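Local coordinates for protein BIFUNCTIONAL PROTEIN Proline utilization A (PutA) (Corynebacterium freiburgense, PDB 5UX5) that catalyses both steps of proline catabolism, probably oxidising proline with its FAD-dependent dehydrogenase domain and the resulting glutamate semialdehyde to glutamate with its NAD-dependent aldehyde dehydrogenase domain, at residues T521-N533 / T632-V644. Residues are numbered along the deposited sequence; the frame is centred on the assembly and turned at random.
Sequences TALLQRAADELEN and TALRKAGIGEDLV
L523 reaches from helix 521-533 over the turn at G638. Its CB lies 4.0 Å from CG1 of I639; CG, beside the backbone N (chi1 -73°), sends the two methyls toward 637-643. There CD1 meets CD1 of L643 tip to tip, while CD2 rests near the carbonyl O of A637 and the backbone of G638. G638, with positive phi, forms a Schellman motif. R526 bends at chi2 and chi3, laying one guanidinium face over A637 O; the angles are too poor for a hydrogen bond. Farther along, small residues let the backbones approach: A637 CB sits 3.5 Å from A527 N. A633 CB packs 3.6 Å from L531 CD2. E530 crosses K636 at about a right angle, its carboxylate against K636 CB, and N533 ND2 donates to E530 OE1 from above the carboxylate plane. The axes of the short segments 521-533 and 632-636 come within 8.1 Å at 131° between their N-to-C directions. Helix 599-611 packs on L524, L531, L634 and L643; helix 550-574 backs A528 and L531. Parallel strands 614-618 and 644-646 flank helix 624-636 in a beta-alpha-beta crossover of the Rossmann-type NAD-binding fold, on which helix 517-533 packs.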
loop_
_atom_site.group_PDB
_atom_site.type_symbol
_atom_site.label_atom_id
_atom_site.label_comp_id
_atom_site.label_asym_id
_atom_site.label_seq_id
_atom_site.Cartn_x
_atom_site.Cartn_y
_atom_site.Cartn_z
ATOM N N THR A 521 -27.411 2.183 11.624
ATOM C CA THR A 521 -26.311 1.236 11.713
ATOM C C THR A 521 -26.569 0.027 10.829
ATOM O O THR A 521 -25.678 -0.425 10.106
ATOM C CB THR A 521 -26.128 0.830 13.178
ATOM O OG1 THR A 521 -25.459 1.888 13.878
ATOM C CG2 THR A 521 -25.315 -0.438 13.315
ATOM N N ALA A 522 -27.807 -0.464 10.826
ATOM C CA ALA A 522 -28.157 -1.620 10.017
ATOM C C ALA A 522 -28.109 -1.294 8.534
ATOM O O ALA A 522 -27.702 -2.133 7.720
ATOM C CB ALA A 522 -29.537 -2.132 10.424
ATOM N N LEU A 523 -28.563 -0.099 8.158
ATOM C CA LEU A 523 -28.490 0.299 6.763
ATOM C C LEU A 523 -27.042 0.436 6.317
ATOM O O LEU A 523 -26.681 -0.025 5.228
ATOM C CB LEU A 523 -29.241 1.606 6.537
ATOM C CG LEU A 523 -30.765 1.536 6.566
ATOM C CD1 LEU A 523 -31.332 2.883 6.318
ATOM C CD2 LEU A 523 -31.280 0.571 5.566
ATOM N N LEU A 524 -26.186 1.053 7.144
ATOM C CA LEU A 524 -24.801 1.215 6.719
ATOM C C LEU A 524 -24.119 -0.140 6.547
ATOM O O LEU A 524 -23.435 -0.377 5.541
ATOM C CB LEU A 524 -24.041 2.076 7.713
ATOM C CG LEU A 524 -24.487 3.528 7.635
ATOM C CD1 LEU A 524 -23.983 4.370 8.848
ATOM C CD2 LEU A 524 -24.019 4.092 6.335
ATOM N N GLN A 525 -24.352 -1.064 7.486
ATOM C CA GLN A 525 -23.708 -2.364 7.411
ATOM C C GLN A 525 -24.176 -3.101 6.173
ATOM O O GLN A 525 -23.377 -3.718 5.463
ATOM C CB GLN A 525 -24.004 -3.170 8.676
ATOM C CG GLN A 525 -23.379 -2.622 9.968
ATOM C CD GLN A 525 -21.865 -2.765 10.017
ATOM O OE1 GLN A 525 -21.247 -3.357 9.126
ATOM N NE2 GLN A 525 -21.258 -2.222 11.066
ATOM N N ARG A 526 -25.459 -2.974 5.862
ATOM C CA ARG A 526 -25.990 -3.576 4.654
ATOM C C ARG A 526 -25.423 -2.891 3.415
ATOM O O ARG A 526 -25.146 -3.548 2.398
ATOM C CB ARG A 526 -27.513 -3.475 4.685
ATOM C CG ARG A 526 -28.193 -4.779 4.406
ATOM C CD ARG A 526 -29.445 -4.880 5.222
ATOM N NE ARG A 526 -30.489 -4.045 4.655
ATOM C CZ ARG A 526 -31.281 -3.273 5.382
ATOM N NH1 ARG A 526 -31.127 -3.227 6.706
ATOM N NH2 ARG A 526 -32.213 -2.542 4.784
ATOM N N ALA A 527 -25.241 -1.565 3.484
ATOM C CA ALA A 527 -24.645 -0.837 2.372
ATOM C C ALA A 527 -23.239 -1.330 2.094
ATOM O O ALA A 527 -22.818 -1.418 0.938
ATOM C CB ALA A 527 -24.648 0.661 2.661
ATOM N N ALA A 528 -22.495 -1.666 3.145
ATOM C CA ALA A 528 -21.155 -2.184 2.928
ATOM C C ALA A 528 -21.204 -3.589 2.316
ATOM O O ALA A 528 -20.413 -3.909 1.421
ATOM C CB ALA A 528 -20.373 -2.146 4.241
ATOM N N ASP A 529 -22.145 -4.430 2.751
ATOM C CA ASP A 529 -22.293 -5.746 2.132
ATOM C C ASP A 529 -22.617 -5.623 0.649
ATOM O O ASP A 529 -22.042 -6.344 -0.179
ATOM C CB ASP A 529 -23.388 -6.557 2.832
ATOM C CG ASP A 529 -22.980 -7.050 4.215
ATOM O OD1 ASP A 529 -21.803 -6.874 4.603
ATOM O OD2 ASP A 529 -23.847 -7.620 4.914
ATOM N N GLU A 530 -23.536 -4.703 0.297
ATOM C CA GLU A 530 -23.964 -4.544 -1.094
ATOM C C GLU A 530 -22.891 -3.894 -1.954
ATOM O O GLU A 530 -22.767 -4.217 -3.142
ATOM C CB GLU A 530 -25.242 -3.713 -1.182
ATOM C CG GLU A 530 -26.487 -4.372 -0.623
ATOM C CD GLU A 530 -26.902 -5.571 -1.429
ATOM O OE1 GLU A 530 -26.335 -5.794 -2.525
ATOM O OE2 GLU A 530 -27.798 -6.304 -0.957
ATOM N N LEU A 531 -22.102 -2.988 -1.392
ATOM C CA LEU A 531 -20.989 -2.460 -2.167
ATOM C C LEU A 531 -20.052 -3.582 -2.572
ATOM O O LEU A 531 -19.622 -3.648 -3.727
ATOM C CB LEU A 531 -20.240 -1.382 -1.378
ATOM C CG LEU A 531 -20.934 -0.033 -1.322
ATOM C CD1 LEU A 531 -20.198 0.873 -0.375
ATOM C CD2 LEU A 531 -20.937 0.556 -2.698
ATOM N N GLU A 532 -19.767 -4.504 -1.642
ATOM C CA GLU A 532 -18.879 -5.630 -1.934
ATOM C C GLU A 532 -19.408 -6.484 -3.090
ATOM O O GLU A 532 -18.635 -6.894 -3.959
ATOM C CB GLU A 532 -18.686 -6.473 -0.669
ATOM C CG GLU A 532 -17.610 -7.524 -0.780
ATOM C CD GLU A 532 -16.238 -6.939 -1.120
ATOM O OE1 GLU A 532 -15.862 -6.999 -2.324
ATOM O OE2 GLU A 532 -15.552 -6.412 -0.194
ATOM N N ASN A 533 -20.734 -6.704 -3.144
ATOM C CA ASN A 533 -21.355 -7.517 -4.190
ATOM C C ASN A 533 -21.189 -6.909 -5.579
ATOM O O ASN A 533 -21.192 -7.638 -6.576
ATOM C CB ASN A 533 -22.843 -7.709 -3.897
ATOM C CG ASN A 533 -23.092 -8.448 -2.611
ATOM O OD1 ASN A 533 -22.247 -9.206 -2.140
ATOM N ND2 ASN A 533 -24.240 -8.191 -2.001
ATOM N N THR A 632 -26.707 2.237 -6.826
ATOM C CA THR A 632 -27.535 1.033 -6.853
ATOM C C THR A 632 -27.276 0.153 -5.630
ATOM O O THR A 632 -28.182 -0.562 -5.193
ATOM C CB THR A 632 -27.335 0.224 -8.160
ATOM O OG1 THR A 632 -26.010 -0.319 -8.240
ATOM C CG2 THR A 632 -27.556 1.073 -9.365
ATOM N N ALA A 633 -26.069 0.220 -5.043
ATOM C CA ALA A 633 -25.799 -0.532 -3.820
ATOM C C ALA A 633 -26.567 0.047 -2.632
ATOM O O ALA A 633 -27.178 -0.696 -1.859
ATOM C CB ALA A 633 -24.306 -0.540 -3.525
ATOM N N LEU A 634 -26.545 1.379 -2.473
ATOM C CA LEU A 634 -27.293 2.011 -1.392
ATOM C C LEU A 634 -28.760 1.641 -1.490
ATOM O O LEU A 634 -29.426 1.392 -0.472
ATOM C CB LEU A 634 -27.131 3.534 -1.436
ATOM C CG LEU A 634 -25.707 4.085 -1.384
ATOM C CD1 LEU A 634 -25.612 5.559 -1.004
ATOM C CD2 LEU A 634 -24.962 3.256 -0.392
ATOM N N ARG A 635 -29.280 1.598 -2.717
ATOM C CA ARG A 635 -30.687 1.275 -2.903
ATOM C C ARG A 635 -30.955 -0.183 -2.551
ATOM O O ARG A 635 -31.889 -0.485 -1.797
ATOM C CB ARG A 635 -31.121 1.625 -4.322
ATOM C CG ARG A 635 -30.914 3.102 -4.664
ATOM C CD ARG A 635 -31.944 3.923 -3.940
ATOM N NE ARG A 635 -31.953 5.337 -4.305
ATOM C CZ ARG A 635 -31.698 6.338 -3.471
ATOM N NH1 ARG A 635 -31.389 6.100 -2.211
ATOM N NH2 ARG A 635 -31.760 7.581 -3.893
ATOM N N LYS A 636 -30.107 -1.101 -3.022
ATOM C CA LYS A 636 -30.273 -2.495 -2.618
ATOM C C LYS A 636 -30.222 -2.630 -1.107
ATOM O O LYS A 636 -30.934 -3.468 -0.540
ATOM C CB LYS A 636 -29.224 -3.397 -3.279
ATOM C CG LYS A 636 -29.777 -4.217 -4.445
ATOM C CD LYS A 636 -28.685 -4.717 -5.417
ATOM C CE LYS A 636 -29.113 -4.586 -6.910
ATOM N NZ LYS A 636 -30.582 -4.850 -7.174
ATOM N N ALA A 637 -29.443 -1.772 -0.439
ATOM C CA ALA A 637 -29.262 -1.848 1.006
ATOM C C ALA A 637 -30.448 -1.328 1.801
ATOM O O ALA A 637 -30.490 -1.542 3.016
ATOM C CB ALA A 637 -28.013 -1.073 1.426
ATOM N N GLY A 638 -31.405 -0.669 1.157
ATOM C CA GLY A 638 -32.521 -0.069 1.853
ATOM C C GLY A 638 -32.405 1.424 2.034
ATOM O O GLY A 638 -33.295 2.025 2.647
ATOM N N ILE A 639 -31.346 2.044 1.519
ATOM C CA ILE A 639 -31.167 3.486 1.638
ATOM C C ILE A 639 -31.866 4.109 0.438
ATOM O O ILE A 639 -31.295 4.235 -0.643
ATOM C CB ILE A 639 -29.699 3.865 1.700
ATOM C CG1 ILE A 639 -29.027 3.141 2.875
ATOM C CG2 ILE A 639 -29.585 5.370 1.781
ATOM C CD1 ILE A 639 -27.514 3.162 2.837
ATOM N N GLY A 640 -33.128 4.492 0.629
ATOM C CA GLY A 640 -33.986 4.928 -0.459
ATOM C C GLY A 640 -33.967 6.434 -0.682
ATOM O O GLY A 640 -33.170 7.177 -0.104
ATOM N N GLU A 641 -34.898 6.893 -1.528
ATOM C CA GLU A 641 -34.921 8.308 -1.888
ATOM C C GLU A 641 -35.374 9.219 -0.756
ATOM O O GLU A 641 -35.201 10.433 -0.874
ATOM C CB GLU A 641 -35.805 8.540 -3.107
ATOM C CG GLU A 641 -35.253 7.949 -4.384
ATOM C CD GLU A 641 -36.105 8.287 -5.586
ATOM O OE1 GLU A 641 -37.243 8.773 -5.382
ATOM O OE2 GLU A 641 -35.642 8.065 -6.728
ATOM N N ASP A 642 -35.918 8.683 0.335
ATOM C CA ASP A 642 -36.204 9.482 1.523
ATOM C C ASP A 642 -34.991 9.659 2.423
ATOM O O ASP A 642 -35.093 10.319 3.464
ATOM C CB ASP A 642 -37.345 8.848 2.316
ATOM C CG ASP A 642 -37.174 7.344 2.491
ATOM O OD1 ASP A 642 -36.243 6.768 1.878
ATOM O OD2 ASP A 642 -37.983 6.740 3.236
ATOM N N LEU A 643 -33.848 9.107 2.046
ATOM C CA LEU A 643 -32.654 9.141 2.875
ATOM C C LEU A 643 -31.478 9.792 2.177
ATOM O O LEU A 643 -30.809 10.656 2.749
ATOM C CB LEU A 643 -32.262 7.717 3.259
ATOM C CG LEU A 643 -32.431 7.268 4.697
ATOM C CD1 LEU A 643 -31.740 5.944 4.754
ATOM C CD2 LEU A 643 -31.792 8.260 5.643
ATOM N N VAL A 644 -31.185 9.351 0.964
ATOM C CA VAL A 644 -30.095 9.854 0.151
ATOM C C VAL A 644 -30.639 10.180 -1.223
ATOM O O VAL A 644 -31.422 9.409 -1.781
ATOM C CB VAL A 644 -28.965 8.822 0.053
ATOM C CG1 VAL A 644 -28.030 9.190 -1.076
ATOM C CG2 VAL A 644 -28.244 8.754 1.392
#